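Local coordinates for protein glycerol-3-phosphate dehydrogenase [NAD(+)] (Dunaliella salina, PDB 6IUY) that probably interconverts dihydroxyacetone phosphate and glycerol 3-phosphate with NAD(H), and joins a phosphatase-like domain to this dehydrogenase so that dihydroxyacetone phosphate can become glycerol directly, at residues Asp30-Ala35 with Ala252-Tyr257. Sequence-based numbering, arbitrary orientation.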
loop_
_atom_site.group_PDB
_atom_site.type_symbol
_atom_site.label_atom_id
_atom_site.label_comp_id
_atom_site.label_asym_id
_atom_site.label_seq_id
_atom_site.Cartn_x
_atom_site.Cartn_y
_atom_site.Cartn_z
ATOM N N ASP A 30 21.284 -36.747 1.008
ATOM C CA ASP A 30 20.191 -35.806 0.834
ATOM C C ASP A 30 20.081 -34.874 2.051
ATOM O O ASP A 30 19.970 -33.653 1.896
ATOM C CB ASP A 30 18.876 -36.556 0.604
ATOM C CG ASP A 30 17.799 -35.681 -0.014
ATOM O OD1 ASP A 30 16.636 -35.765 0.443
ATOM O OD2 ASP A 30 18.108 -34.920 -0.962
ATOM N N LEU A 31 20.125 -35.454 3.253
ATOM C CA LEU A 31 20.012 -34.675 4.491
ATOM C C LEU A 31 21.149 -33.668 4.645
ATOM O O LEU A 31 20.950 -32.575 5.169
ATOM C CB LEU A 31 19.976 -35.589 5.712
ATOM C CG LEU A 31 18.633 -36.210 6.062
ATOM C CD1 LEU A 31 18.793 -37.138 7.252
ATOM C CD2 LEU A 31 17.605 -35.128 6.363
ATOM N N TRP A 32 22.336 -34.045 4.182
ATOM C CA TRP A 32 23.485 -33.160 4.195
ATOM C C TRP A 32 23.274 -31.987 3.253
ATOM O O TRP A 32 23.576 -30.839 3.584
ATOM C CB TRP A 32 24.737 -33.918 3.789
ATOM C CG TRP A 32 25.936 -33.056 3.622
ATOM C CD1 TRP A 32 26.650 -32.859 2.474
ATOM C CD2 TRP A 32 26.580 -32.276 4.633
ATOM N NE1 TRP A 32 27.711 -32.015 2.714
ATOM C CE2 TRP A 32 27.683 -31.634 4.030
ATOM C CE3 TRP A 32 26.331 -32.054 5.993
ATOM C CZ2 TRP A 32 28.535 -30.779 4.738
ATOM C CZ3 TRP A 32 27.188 -31.203 6.699
ATOM C CH2 TRP A 32 28.274 -30.583 6.069
ATOM N N GLN A 33 22.756 -32.290 2.068
ATOM C CA GLN A 33 22.572 -31.282 1.041
ATOM C C GLN A 33 21.375 -30.380 1.347
ATOM O O GLN A 33 21.369 -29.190 1.007
ATOM C CB GLN A 33 22.412 -31.959 -0.329
ATOM C CG GLN A 33 23.741 -32.416 -0.925
ATOM C CD GLN A 33 23.598 -33.046 -2.306
ATOM O OE1 GLN A 33 22.493 -33.341 -2.766
ATOM N NE2 GLN A 33 24.728 -33.267 -2.963
ATOM N N GLN A 34 20.375 -30.957 2.003
ATOM C CA GLN A 34 19.135 -30.259 2.302
ATOM C C GLN A 34 19.134 -29.752 3.748
ATOM O O GLN A 34 18.081 -29.486 4.317
ATOM C CB GLN A 34 17.950 -31.194 2.066
ATOM C CG GLN A 34 16.770 -30.557 1.378
ATOM C CD GLN A 34 17.046 -30.281 -0.078
ATOM O OE1 GLN A 34 17.806 -31.007 -0.724
ATOM N NE2 GLN A 34 16.438 -29.220 -0.608
ATOM N N ALA A 35 20.320 -29.645 4.342
ATOM C CA ALA A 35 20.442 -29.330 5.761
ATOM C C ALA A 35 19.990 -27.915 6.064
ATOM O O ALA A 35 20.242 -26.997 5.287
ATOM C CB ALA A 35 21.879 -29.519 6.229
ATOM N N ALA A 252 32.695 -31.277 -0.780
ATOM C CA ALA A 252 32.450 -31.681 -2.157
ATOM C C ALA A 252 31.126 -32.418 -2.337
ATOM O O ALA A 252 30.785 -32.817 -3.452
ATOM C CB ALA A 252 33.605 -32.543 -2.657
ATOM N N LYS A 253 30.387 -32.624 -1.254
ATOM C CA LYS A 253 29.059 -33.217 -1.378
ATOM C C LYS A 253 27.989 -32.155 -1.133
ATOM O O LYS A 253 26.789 -32.434 -1.237
ATOM C CB LYS A 253 28.894 -34.402 -0.423
ATOM C CG LYS A 253 29.791 -35.599 -0.763
ATOM C CD LYS A 253 29.589 -36.044 -2.210
ATOM C CE LYS A 253 30.561 -37.149 -2.616
ATOM N NZ LYS A 253 30.597 -37.355 -4.093
ATOM N N LEU A 254 28.433 -30.939 -0.819
ATOM C CA LEU A 254 27.534 -29.777 -0.767
ATOM C C LEU A 254 26.903 -29.557 -2.136
ATOM O O LEU A 254 27.615 -29.548 -3.151
ATOM C CB LEU A 254 28.284 -28.508 -0.341
ATOM C CG LEU A 254 28.652 -28.309 1.130
ATOM C CD1 LEU A 254 29.431 -27.023 1.309
ATOM C CD2 LEU A 254 27.410 -28.283 1.985
ATOM N N LYS A 255 25.582 -29.384 -2.186
ATOM C CA LYS A 255 24.935 -29.124 -3.472
ATOM C C LYS A 255 25.461 -27.818 -4.089
ATOM O O LYS A 255 25.662 -26.813 -3.387
ATOM C CB LYS A 255 23.413 -29.064 -3.328
ATOM C CG LYS A 255 22.683 -29.389 -4.636
ATOM C CD LYS A 255 21.177 -29.251 -4.499
ATOM C CE LYS A 255 20.437 -29.730 -5.749
ATOM N NZ LYS A 255 18.948 -29.723 -5.577
ATOM N N ARG A 256 25.725 -27.855 -5.396
ATOM C CA ARG A 256 26.084 -26.655 -6.152
ATOM C C ARG A 256 25.070 -26.494 -7.270
ATOM O O ARG A 256 24.991 -27.326 -8.178
ATOM C CB ARG A 256 27.496 -26.739 -6.727
ATOM C CG ARG A 256 27.987 -25.418 -7.268
ATOM C CD ARG A 256 29.275 -25.550 -8.064
ATOM N NE ARG A 256 30.415 -25.887 -7.225
ATOM C CZ ARG A 256 31.047 -27.057 -7.256
ATOM N NH1 ARG A 256 30.657 -28.008 -8.099
ATOM N NH2 ARG A 256 32.078 -27.273 -6.447
ATOM N N TYR A 257 24.284 -25.429 -7.197
ATOM C CA TYR A 257 23.150 -25.257 -8.093
ATOM C C TYR A 257 23.601 -24.814 -9.479
ATOM O O TYR A 257 24.398 -23.886 -9.593
ATOM C CB TYR A 257 22.169 -24.247 -7.492
ATOM C CG TYR A 257 21.398 -24.793 -6.318
ATOM C CD1 TYR A 257 21.956 -24.830 -5.043
ATOM C CD2 TYR A 257 20.115 -25.282 -6.481
ATOM C CE1 TYR A 257 21.238 -25.352 -3.963
ATOM C CE2 TYR A 257 19.391 -25.783 -5.413
ATOM C CZ TYR A 257 19.959 -25.822 -4.164
ATOM O OH TYR A 257 19.232 -26.335 -3.119
HETATM O O HOH W 1 24.293 -28.151 -0.071
#
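The carboxamide of Q33 reaches the backbone of K253, where NE2 donates to the carbonyl O at 2.8 Å. The bond is fairly straight, 158° at the hydrogen, and the acceptor lies in the amide plane of Q33, although NE2 is tilted 30° from the carbonyl plane. Extension of the Q33 chain beyond CG (chi2 -178°) carries the amide to the loop, its aliphatic part passing K255 at about a right angle, with CD 4.1 Å from K255 CB. Cut back to an alanine, Q33 would probably deny the K253 carbonyl this donor and leave a gap beside K255 CB. One water adds a second link, donating to the Q33 carbonyl O and accepting from K255 N.

W32, its CG anti to the backbone N, turns the pyrrole edge of its indole to the loop, where K253 O and L254 N lie near the ring plane. L254 CD2 instead stands off the plane, over the rim near NE1 (3.8 Å) and CZ2 (3.9 Å). The indole N-H is used by L250 O, near the end of helix 247-251, and W242 meets W32 edge-to-face.

Helix 114-123 adds L117 against W32 and A120 and L121 against L254, and I225 of strand 223-227 touches the indole. The contact thus ties helix 26-33 of the haloacid dehalogenase-like domain to the linker leading into strand 257-262 of the Rossmann sheet.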